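Local coordinates for protein glucosamine-6-phosphate deaminase (Bacillus subtilis, PDB 2BKX) that belongs to an enzyme family with a Rossmann-like alpha/beta fold and holds fructose -6-phosphate in a pocket where parallel strands of its sheet end, at residues A21-E26 and A30-A35; T62-D67 and G124-Q129; I15-T20 and E41-Q46; Q129-G134 and Q185-S190. One frame throughout, in Å; residues are numbered along the deposited sequence.

Interaction 1: residues A21-E26 and A30-A35. With F6R (fructose -6-phosphate), chain C.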
# COMPACT_ATOMS: atom_id res chain seq x y z
N ALA A 21 14.24 -0.29 -4.59
CA ALA A 21 15.45 0.38 -5.07
C ALA A 21 15.77 -0.00 -6.51
O ALA A 21 16.17 0.84 -7.32
CB ALA A 21 16.61 0.06 -4.20
N ASP A 22 15.61 -1.26 -6.85
CA ASP A 22 15.82 -1.73 -8.23
C ASP A 22 14.93 -0.95 -9.19
O ASP A 22 15.35 -0.55 -10.28
CB ASP A 22 15.50 -3.23 -8.36
CG ASP A 22 16.56 -4.14 -7.80
OD1 ASP A 22 17.72 -3.71 -7.59
OD2 ASP A 22 16.26 -5.34 -7.60
N THR A 23 13.68 -0.72 -8.79
CA THR A 23 12.73 -0.02 -9.68
C THR A 23 13.18 1.43 -9.89
O THR A 23 13.18 1.97 -11.00
CB THR A 23 11.34 -0.02 -9.01
OG1 THR A 23 10.94 -1.39 -8.76
CG2 THR A 23 10.31 0.68 -9.88
N ILE A 24 13.63 2.04 -8.80
CA ILE A 24 14.11 3.41 -8.82
C ILE A 24 15.36 3.58 -9.68
O ILE A 24 15.52 4.57 -10.38
CB ILE A 24 14.40 3.91 -7.37
CG1 ILE A 24 13.13 4.00 -6.53
CG2 ILE A 24 15.14 5.26 -7.37
CD1 ILE A 24 13.42 4.17 -5.04
N LYS A 25 16.29 2.65 -9.59
CA LYS A 25 17.52 2.80 -10.32
C LYS A 25 17.41 2.43 -11.78
O LYS A 25 18.09 3.06 -12.61
CB LYS A 25 18.60 2.00 -9.64
CG LYS A 25 19.05 2.58 -8.33
CD LYS A 25 20.34 3.34 -8.39
CE LYS A 25 21.51 2.47 -8.67
NZ LYS A 25 22.76 3.20 -8.42
N GLU A 26 16.58 1.46 -12.12
CA GLU A 26 16.37 1.09 -13.52
C GLU A 26 15.70 2.26 -14.27
O GLU A 26 15.96 2.50 -15.43
CB GLU A 26 15.50 -0.15 -13.57
CG GLU A 26 15.20 -0.72 -14.94
CD GLU A 26 14.22 -1.90 -14.89
OE1 GLU A 26 14.31 -2.78 -15.78
OE2 GLU A 26 13.35 -1.96 -14.00
N ALA A 30 10.79 6.71 -12.25
CA ALA A 30 9.76 5.74 -11.91
C ALA A 30 8.66 6.38 -11.11
O ALA A 30 8.87 7.35 -10.40
CB ALA A 30 10.31 4.59 -11.14
N VAL A 31 7.47 5.81 -11.28
CA VAL A 31 6.31 6.11 -10.51
C VAL A 31 6.11 4.95 -9.53
O VAL A 31 5.87 3.82 -9.95
CB VAL A 31 5.04 6.26 -11.40
CG1 VAL A 31 3.84 6.57 -10.53
CG2 VAL A 31 5.27 7.38 -12.43
N LEU A 32 6.23 5.23 -8.24
CA LEU A 32 6.10 4.20 -7.23
C LEU A 32 4.74 4.33 -6.57
O LEU A 32 4.39 5.40 -6.06
CB LEU A 32 7.16 4.34 -6.11
CG LEU A 32 8.61 4.57 -6.52
CD1 LEU A 32 9.43 4.74 -5.25
CD2 LEU A 32 9.12 3.44 -7.40
N GLY A 33 4.01 3.23 -6.52
CA GLY A 33 2.80 3.16 -5.72
C GLY A 33 3.16 2.71 -4.33
O GLY A 33 3.84 1.70 -4.20
N LEU A 34 2.70 3.43 -3.30
CA LEU A 34 3.16 3.21 -1.94
C LEU A 34 1.98 2.95 -1.01
O LEU A 34 0.84 3.27 -1.31
CB LEU A 34 3.98 4.42 -1.47
CG LEU A 34 5.27 4.64 -2.28
CD1 LEU A 34 5.96 5.90 -1.72
CD2 LEU A 34 6.22 3.45 -2.23
N ALA A 35 2.32 2.36 0.13
CA ALA A 35 1.37 1.91 1.13
C ALA A 35 1.77 2.40 2.52
O ALA A 35 2.94 2.66 2.79
CB ALA A 35 1.34 0.40 1.17
C1 F6R C . -2.00 0.50 3.12
C2 F6R C . -3.36 -0.11 2.86
C3 F6R C . -4.01 -1.23 3.69
C4 F6R C . -3.02 -1.98 4.60
C5 F6R C . -3.66 -3.11 5.40
C6 F6R C . -2.65 -3.78 6.33
O1 F6R C . -1.85 1.77 2.45
O2 F6R C . -3.96 0.29 1.89
O3 F6R C . -4.53 -2.21 2.80
O4 F6R C . -1.98 -2.51 3.79
O5 F6R C . -4.79 -2.66 6.14
O6 F6R C . -2.25 -2.83 7.33
P F6R C . -1.02 -3.18 8.29
O1P F6R C . 0.21 -3.16 7.43
O2P F6R C . -1.29 -4.57 8.81
O3P F6R C . -0.99 -2.13 9.35

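Interaction 2: residues T62-D67 and G124-Q129. With F6R (fructose -6-phosphate), chain C.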
# COMPACT_ATOMS: atom_id res chain seq x y z
N THR A 62 8.45 9.82 -8.80
CA THR A 62 7.09 10.25 -8.47
C THR A 62 6.46 9.16 -7.64
O THR A 62 6.73 8.00 -7.89
CB THR A 62 6.27 10.46 -9.77
OG1 THR A 62 6.91 11.48 -10.55
CG2 THR A 62 4.85 10.82 -9.48
N THR A 63 5.61 9.52 -6.68
CA THR A 63 4.88 8.50 -5.93
C THR A 63 3.40 8.78 -5.86
O THR A 63 2.96 9.95 -5.86
CB THR A 63 5.44 8.34 -4.50
OG1 THR A 63 5.17 9.49 -3.70
CG2 THR A 63 6.94 8.13 -4.52
N VAL A 64 2.62 7.68 -5.79
CA VAL A 64 1.18 7.75 -5.56
C VAL A 64 0.87 6.77 -4.42
O VAL A 64 1.36 5.63 -4.41
CB VAL A 64 0.33 7.43 -6.81
CG1 VAL A 64 0.54 8.52 -7.83
CG2 VAL A 64 0.68 6.11 -7.43
N ASN A 65 0.09 7.23 -3.45
CA ASN A 65 -0.29 6.38 -2.35
C ASN A 65 -1.66 5.74 -2.58
O ASN A 65 -2.53 6.30 -3.26
CB ASN A 65 -0.29 7.15 -1.02
CG ASN A 65 0.96 6.91 -0.23
OD1 ASN A 65 0.94 6.16 0.80
ND2 ASN A 65 2.04 7.45 -0.69
N LEU A 66 -1.86 4.58 -1.97
CA LEU A 66 -3.11 3.85 -2.08
C LEU A 66 -4.30 4.58 -1.55
O LEU A 66 -5.39 4.51 -2.12
CB LEU A 66 -3.00 2.51 -1.34
CG LEU A 66 -2.15 1.43 -1.97
CD1 LEU A 66 -1.86 0.30 -0.99
CD2 LEU A 66 -2.84 0.85 -3.19
N ASP A 67 -4.14 5.23 -0.40
CA ASP A 67 -5.31 5.61 0.36
C ASP A 67 -5.09 6.73 1.34
O ASP A 67 -3.96 7.12 1.64
CB ASP A 67 -5.95 4.37 1.05
CG ASP A 67 -5.00 3.43 1.66
OD1 ASP A 67 -5.37 2.24 1.55
OD2 ASP A 67 -3.95 3.81 2.24
N GLY A 124 1.27 7.73 -16.26
CA GLY A 124 1.66 6.52 -16.93
C GLY A 124 1.44 5.27 -16.11
O GLY A 124 2.03 4.25 -16.38
N ASP A 125 0.57 5.34 -15.10
CA ASP A 125 0.32 4.23 -14.17
C ASP A 125 1.57 4.07 -13.30
O ASP A 125 2.56 4.80 -13.49
CB ASP A 125 0.01 2.88 -14.85
CG ASP A 125 -0.94 2.97 -16.05
OD1 ASP A 125 -2.02 3.60 -15.96
OD2 ASP A 125 -0.62 2.32 -17.09
N THR A 126 1.56 3.13 -12.35
CA THR A 126 2.76 2.86 -11.55
C THR A 126 3.74 1.84 -12.17
O THR A 126 3.32 0.86 -12.84
CB THR A 126 2.33 2.42 -10.14
OG1 THR A 126 1.62 1.18 -10.24
CG2 THR A 126 1.45 3.46 -9.51
N ASP A 127 5.04 2.01 -11.91
CA ASP A 127 6.07 1.07 -12.24
C ASP A 127 6.15 -0.09 -11.25
O ASP A 127 6.52 -1.22 -11.59
CB ASP A 127 7.43 1.76 -12.37
CG ASP A 127 7.48 2.64 -13.59
OD1 ASP A 127 7.62 2.06 -14.68
OD2 ASP A 127 7.29 3.90 -13.47
N ILE A 128 5.88 0.22 -9.97
CA ILE A 128 5.71 -0.81 -8.97
C ILE A 128 4.64 -0.33 -8.00
O ILE A 128 4.55 0.87 -7.77
CB ILE A 128 7.02 -1.14 -8.21
CG1 ILE A 128 6.89 -2.43 -7.39
CG2 ILE A 128 7.46 0.06 -7.36
CD1 ILE A 128 8.24 -2.89 -6.84
N GLN A 129 3.87 -1.27 -7.44
CA GLN A 129 2.85 -0.91 -6.45
C GLN A 129 3.10 -1.79 -5.23
O GLN A 129 2.94 -3.01 -5.31
CB GLN A 129 1.44 -1.11 -6.99
CG GLN A 129 0.35 -0.85 -5.96
CD GLN A 129 0.27 0.59 -5.54
OE1 GLN A 129 -0.10 1.44 -6.35
NE2 GLN A 129 0.56 0.88 -4.27
C1 F6R C . -2.00 0.50 3.12
C2 F6R C . -3.36 -0.11 2.86
C3 F6R C . -4.01 -1.23 3.69
C4 F6R C . -3.02 -1.98 4.60
C5 F6R C . -3.66 -3.11 5.40
C6 F6R C . -2.65 -3.78 6.33
O1 F6R C . -1.85 1.77 2.45
O2 F6R C . -3.96 0.29 1.89
O3 F6R C . -4.53 -2.21 2.80
O4 F6R C . -1.98 -2.51 3.79
O5 F6R C . -4.79 -2.66 6.14
O6 F6R C . -2.25 -2.83 7.33
P F6R C . -1.02 -3.18 8.29
O1P F6R C . 0.21 -3.16 7.43
O2P F6R C . -1.29 -4.57 8.81
O3P F6R C . -0.99 -2.13 9.35

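Interaction 3: residues I15-T20 and E41-Q46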
# COMPACT_ATOMS: atom_id res chain seq x y z
N ILE A 15 14.50 -7.24 1.60
CA ILE A 15 14.18 -7.68 0.25
C ILE A 15 13.23 -6.69 -0.43
O ILE A 15 13.44 -6.31 -1.57
CB ILE A 15 13.58 -9.11 0.26
CG1 ILE A 15 14.62 -10.08 0.78
CG2 ILE A 15 13.09 -9.48 -1.14
CD1 ILE A 15 14.13 -11.49 1.03
N ALA A 16 12.24 -6.20 0.31
CA ALA A 16 11.30 -5.23 -0.24
C ALA A 16 12.00 -3.94 -0.62
O ALA A 16 11.71 -3.34 -1.65
CB ALA A 16 10.17 -4.98 0.77
N ALA A 17 12.88 -3.46 0.25
CA ALA A 17 13.60 -2.25 -0.05
C ALA A 17 14.48 -2.42 -1.27
O ALA A 17 14.58 -1.52 -2.11
CB ALA A 17 14.39 -1.81 1.15
N ARG A 18 15.09 -3.59 -1.39
CA ARG A 18 15.95 -3.85 -2.55
C ARG A 18 15.16 -3.86 -3.86
O ARG A 18 15.58 -3.26 -4.88
CB ARG A 18 16.71 -5.16 -2.33
CG ARG A 18 17.60 -5.59 -3.50
CD ARG A 18 18.67 -4.57 -3.82
NE ARG A 18 19.56 -4.42 -2.68
CZ ARG A 18 20.40 -3.42 -2.51
NH1 ARG A 18 20.45 -2.43 -3.38
NH2 ARG A 18 21.16 -3.40 -1.42
N ILE A 19 13.99 -4.50 -3.86
CA ILE A 19 13.14 -4.54 -5.05
C ILE A 19 12.67 -3.14 -5.43
O ILE A 19 12.69 -2.75 -6.62
CB ILE A 19 11.93 -5.45 -4.86
CG1 ILE A 19 12.37 -6.93 -4.77
CG2 ILE A 19 10.89 -5.24 -5.95
CD1 ILE A 19 11.33 -7.89 -4.23
N THR A 20 12.32 -2.34 -4.42
CA THR A 20 11.89 -0.97 -4.68
C THR A 20 13.08 -0.15 -5.23
O THR A 20 12.94 0.63 -6.15
CB THR A 20 11.31 -0.34 -3.40
OG1 THR A 20 10.27 -1.19 -2.91
CG2 THR A 20 10.71 1.02 -3.67
N GLU A 41 6.74 -0.45 7.36
CA GLU A 41 7.60 0.43 8.16
C GLU A 41 9.07 0.08 8.00
O GLU A 41 9.90 0.97 7.80
CB GLU A 41 7.21 0.35 9.63
CG GLU A 41 5.90 1.13 9.81
CD GLU A 41 5.47 1.32 11.23
OE1 GLU A 41 6.19 0.92 12.15
OE2 GLU A 41 4.36 1.87 11.42
N GLY A 42 9.41 -1.20 8.09
CA GLY A 42 10.81 -1.61 7.93
C GLY A 42 11.36 -1.34 6.56
O GLY A 42 12.54 -1.05 6.39
N THR A 43 10.50 -1.47 5.52
CA THR A 43 10.91 -1.18 4.14
C THR A 43 11.31 0.26 3.99
O THR A 43 12.33 0.57 3.40
CB THR A 43 9.76 -1.56 3.16
OG1 THR A 43 9.54 -2.99 3.25
CG2 THR A 43 10.11 -1.26 1.73
N TYR A 44 10.51 1.17 4.52
CA TYR A 44 10.90 2.58 4.45
C TYR A 44 12.18 2.85 5.21
O TYR A 44 13.05 3.56 4.69
CB TYR A 44 9.76 3.47 4.96
CG TYR A 44 8.53 3.46 4.08
CD1 TYR A 44 8.63 3.72 2.72
CD2 TYR A 44 7.26 3.13 4.58
CE1 TYR A 44 7.53 3.70 1.90
CE2 TYR A 44 6.13 3.08 3.74
CZ TYR A 44 6.28 3.37 2.42
OH TYR A 44 5.19 3.32 1.57
N ARG A 45 12.35 2.25 6.38
CA ARG A 45 13.59 2.44 7.12
C ARG A 45 14.79 1.94 6.30
O ARG A 45 15.84 2.62 6.24
CB ARG A 45 13.53 1.70 8.45
CG ARG A 45 12.77 2.38 9.56
CD ARG A 45 13.01 1.74 10.89
NE ARG A 45 12.48 0.38 10.97
CZ ARG A 45 11.27 0.05 11.38
NH1 ARG A 45 10.41 0.98 11.72
NH2 ARG A 45 10.92 -1.22 11.44
N GLN A 46 14.66 0.77 5.67
CA GLN A 46 15.76 0.28 4.89
C GLN A 46 16.02 1.06 3.62
O GLN A 46 17.17 1.19 3.23
CB GLN A 46 15.69 -1.24 4.64
CG GLN A 46 15.61 -2.03 5.90
CD GLN A 46 16.81 -1.74 6.80
OE1 GLN A 46 17.96 -1.93 6.37
NE2 GLN A 46 16.57 -1.16 7.98

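Interaction 4: residues Q129-G134 and Q185-S190. With F6R (fructose -6-phosphate), chain C.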
# COMPACT_ATOMS: atom_id res chain seq x y z
N GLN A 129 3.87 -1.27 -7.44
CA GLN A 129 2.85 -0.91 -6.45
C GLN A 129 3.10 -1.79 -5.23
O GLN A 129 2.94 -3.01 -5.31
CB GLN A 129 1.44 -1.11 -6.99
CG GLN A 129 0.35 -0.85 -5.96
CD GLN A 129 0.27 0.59 -5.54
OE1 GLN A 129 -0.10 1.44 -6.35
NE2 GLN A 129 0.56 0.88 -4.27
N LEU A 130 3.49 -1.16 -4.12
CA LEU A 130 3.57 -1.81 -2.83
C LEU A 130 2.16 -1.95 -2.22
O LEU A 130 1.35 -1.03 -2.28
CB LEU A 130 4.46 -1.02 -1.88
CG LEU A 130 5.94 -0.73 -2.09
CD1 LEU A 130 6.57 -0.07 -0.84
CD2 LEU A 130 6.63 -1.96 -2.45
N LEU A 131 1.89 -3.12 -1.65
CA LEU A 131 0.63 -3.40 -1.00
C LEU A 131 0.88 -4.07 0.33
O LEU A 131 1.88 -4.76 0.52
CB LEU A 131 -0.21 -4.40 -1.81
CG LEU A 131 -0.66 -4.00 -3.16
CD1 LEU A 131 -1.41 -5.15 -3.85
CD2 LEU A 131 -1.54 -2.75 -3.13
N GLY A 132 -0.05 -3.87 1.24
CA GLY A 132 -0.23 -4.80 2.36
C GLY A 132 -1.54 -5.55 2.18
O GLY A 132 -2.18 -5.43 1.12
N ILE A 133 -1.94 -6.33 3.17
CA ILE A 133 -3.18 -7.10 3.11
C ILE A 133 -3.92 -6.94 4.42
O ILE A 133 -3.33 -7.01 5.48
CB ILE A 133 -2.93 -8.60 2.78
CG1 ILE A 133 -4.20 -9.29 2.34
CG2 ILE A 133 -2.25 -9.34 3.91
CD1 ILE A 133 -3.99 -10.65 1.69
N GLY A 134 -5.21 -6.72 4.32
CA GLY A 134 -6.01 -6.69 5.52
C GLY A 134 -6.19 -8.07 6.09
O GLY A 134 -6.04 -9.09 5.39
N GLN A 185 -8.87 -2.11 -9.94
CA GLN A 185 -8.34 -1.96 -11.27
C GLN A 185 -7.17 -0.96 -11.29
O GLN A 185 -6.19 -1.13 -12.03
CB GLN A 185 -9.42 -1.53 -12.26
CG GLN A 185 -8.91 -1.34 -13.66
CD GLN A 185 -8.40 -2.59 -14.28
OE1 GLN A 185 -9.16 -3.49 -14.56
NE2 GLN A 185 -7.09 -2.65 -14.53
N THR A 186 -7.25 0.07 -10.46
CA THR A 186 -6.14 1.02 -10.34
C THR A 186 -4.84 0.30 -9.93
O THR A 186 -3.74 0.54 -10.46
CB THR A 186 -6.45 2.12 -9.28
OG1 THR A 186 -7.83 2.51 -9.35
CG2 THR A 186 -5.56 3.31 -9.50
N ILE A 187 -4.98 -0.60 -8.96
CA ILE A 187 -3.85 -1.41 -8.48
C ILE A 187 -3.33 -2.39 -9.57
O ILE A 187 -2.12 -2.49 -9.84
CB ILE A 187 -4.25 -2.15 -7.20
CG1 ILE A 187 -4.47 -1.14 -6.06
CG2 ILE A 187 -3.25 -3.29 -6.84
CD1 ILE A 187 -5.20 -1.73 -4.86
N LEU A 188 -4.27 -3.07 -10.23
CA LEU A 188 -3.92 -4.07 -11.24
C LEU A 188 -3.25 -3.46 -12.46
O LEU A 188 -2.56 -4.16 -13.19
CB LEU A 188 -5.15 -4.84 -11.69
CG LEU A 188 -5.69 -5.84 -10.70
CD1 LEU A 188 -7.00 -6.41 -11.20
CD2 LEU A 188 -4.70 -6.97 -10.39
N SER A 189 -3.44 -2.16 -12.70
CA SER A 189 -2.76 -1.48 -13.80
C SER A 189 -1.27 -1.27 -13.59
O SER A 189 -0.57 -0.89 -14.52
CB SER A 189 -3.48 -0.18 -14.09
OG SER A 189 -4.77 -0.45 -14.60
N SER A 190 -0.77 -1.52 -12.38
CA SER A 190 0.64 -1.38 -12.13
C SER A 190 1.42 -2.34 -13.00
O SER A 190 0.96 -3.47 -13.27
CB SER A 190 0.97 -1.71 -10.70
OG SER A 190 2.34 -1.43 -10.43
C1 F6R C . -2.00 0.50 3.12
C2 F6R C . -3.36 -0.11 2.86
C3 F6R C . -4.01 -1.23 3.69
C4 F6R C . -3.02 -1.98 4.60
C5 F6R C . -3.66 -3.11 5.40
C6 F6R C . -2.65 -3.78 6.33
O1 F6R C . -1.85 1.77 2.45
O2 F6R C . -3.96 0.29 1.89
O3 F6R C . -4.53 -2.21 2.80
O4 F6R C . -1.98 -2.51 3.79
O5 F6R C . -4.79 -2.66 6.14
O6 F6R C . -2.25 -2.83 7.33
P F6R C . -1.02 -3.18 8.29
O1P F6R C . 0.21 -3.16 7.43
O2P F6R C . -1.29 -4.57 8.81
O3P F6R C . -0.99 -2.13 9.35
O HOH W 1 -0.83 0.99 -8.99

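Interaction 1: residues A21-E26 and A30-A35
Leu32 reaches out of strand 31-34 to Thr23 and Ile24 on the last turns of helix 9-26. Its CB points at the helix, and chi1 of -47° places CG beside the backbone N, from where the two methyls reach both helical residues. CD1 lies 4.0 Å from Ile24 CG1 and equally far from Ile24 CD1, with the two side chains crossing at about a right angle. CD2 lies between the two, 3.9 Å from Thr23 CG2 and 4.1 Å from Ile24 CG1; Thr23 and Leu32 slide past each other in opposite directions. This is the second half of a beta-alpha-beta crossover in a Rossmann-like fold: after a short turn the chain leaves the helix and enters a parallel strand flanked by strands 62-69 and 128-131, with the helix packed on one face of the sheet. At the entry to the strand Ala30 fills the corner, its CB 3.9 Å from Thr23 O and 4.1 Å from Thr23 CG2. The methyl of Thr23 faces the strand while its OG1 is hydrogen-bonded to Ile19 O one turn back in the helix. At the far end, Ala35 CA comes to 3.5 Å from O1 of fructose -6-phosphate.

Interaction 2: residues T62-D67 and G124-Q129
Strands 62-69 and 128-131 flank strand 31-34 in the parallel part of the sheet of this Rossmann-like fold, and here their side chains, together with the loop leading into 128-131, meet across one face of that central strand. Val64 and Thr126 touch methyl to methyl, with Val64 CG2 only 3.5 Å from Thr126 CG2, tighter than an ordinary carbon contact. Thr126 achieves this by placing CG2 anti to its carbonyl carbon (OG1 at chi1 64°), while its hydroxyl is hydrogen-bonded to Ser190 OG. Nearer the pocket, Leu66 meets the amide of Gln129. Its CD2 is 3.6 Å from Gln129 NE2 and comes from over the amide plane rather than along it; CG of the same leucine is just as close to that nitrogen. The other branch faces fructose -6-phosphate, Leu66 CD1 lying 3.6 Å from ligand O2. Next in the chain, Asp67 is modelled in two conformers; in the one described, its OD2 accepts a hydrogen bond of 2.9 Å from ligand O1. Thr39, Gly38 and His138 are among the residues that add further bonds to the ligand. Across the two segments the touching is by van der Waals contact, and Leu66 in particular puts a hydrocarbon layer between the buried Gln129 amide and the polar ligand, whose O1 hydroxyl is met, in this conformer at least, by the carboxylate.

Interaction 3: residues I15-T20 and E41-Q46
Ala16 and Ala17 on helix 9-26 meet Thr43 and Gln46 on helix 41-53, two helices that lie side by side over one face of the Rossmann-like sheet. The axes of the two short segments approach to 8.3 Å and cross at -57°, a close approach made possible by the small residues at the crossing. The contacts between the helices are van der Waals. Thr43 presses its whole fork onto the first helix: OG1 is 3.2 Å from Ala16 CB, and CG2, anti to the backbone N (OG1 at chi1 -63°), lies against the Ala17 backbone and the Ala16 methyl. One turn further on, Gln46 CB is 3.8 Å from Ala17 CB, after which the glutamine chain turns away. Ala16 and Thr43 also share an outside neighbour, Leu196 on strand 193-197, which places the crossing directly over the sheet. Hydrogen bonds serve to tie each partner internally or to other parts of the fold. Tyr44 OH is bonded to Ala35 O at the end of strand 31-34. Within the first helix, Ala16 O accepts two bonds from Thr20, one from its N and one of 2.9 Å from its OG1, and these donors reach the oxygen from opposite faces of the carbonyl plane.

Interaction 4: residues Q129-G134 and Q185-S190
Chi1 of Ile187 (-67°) turns its CG2 anti to the backbone N and onto Leu131, while chi1 of Ser190 (-174°) carries OG across to the backbone of Gln129. Ile187 CG2 sits in the fork of the leucine, 4.0 Å from Leu131 CD1 and nearly as close to Leu131 CD2. Ser190 comes in at the other end of the segment: its OG is 3.6 Å from Gln129 CB. That oxygen is also near Gln129 N, but the angle is too poor for a bond; the hydroxyl is hydrogen-bonded to Thr126 OG1 and Arg192 O instead. Bent at chi2, the Gln129 chain lays its amide alongside its own strand. There NE2 donates to Leu130 O at 2.9 Å and 172°, a nearly straight bond with the acceptor in the amide plane. At the amide's other end a water donates to Gln129 OE1 at 2.8 Å and, more distantly, to Thr186 O at 3.3 Å, forming a bridge to the helix. Held at both ends, the buried amide has its rotation fixed. Leu66, from strand 62-69 on the far side of strand 31-34, packs on both Leu131 and Ile187. Further along the chain the segment enters the pocket: Gly132 CA approaches O4 of fructose -6-phosphate to 3.2 Å, and Ile133 O, hydrogen-bonded to Lys202, lies close to ligand C6. A ligand held by the loop that follows the C-terminal end of a parallel strand is characteristic of Rossmann-like folds.

In the fold
From the N terminus, interaction 3 opens first, on helix 9-26; interaction 1 opens and closes inside its loop, joining the end of that helix to strand 31-34, and interaction 3 then closes on helix 41-53. Interaction 2 follows in series and brings strand 62-69 and the approach to strand 128-131 together across a long excursion. Interaction 4 opens from that same strand, sharing Gln129 with interaction 2, and closes on helix 184-188. None of the loops cross. Interaction 1 ties helix 9-26 to the sheet and interaction 3 ties it to helix 41-53 on the same face; interactions 2 and 4 lie on the other, and backbone bonds from strand 31-34 to strand 128-131 join the two sets. Interactions 1, 2 and 4 all reach fructose -6-phosphate.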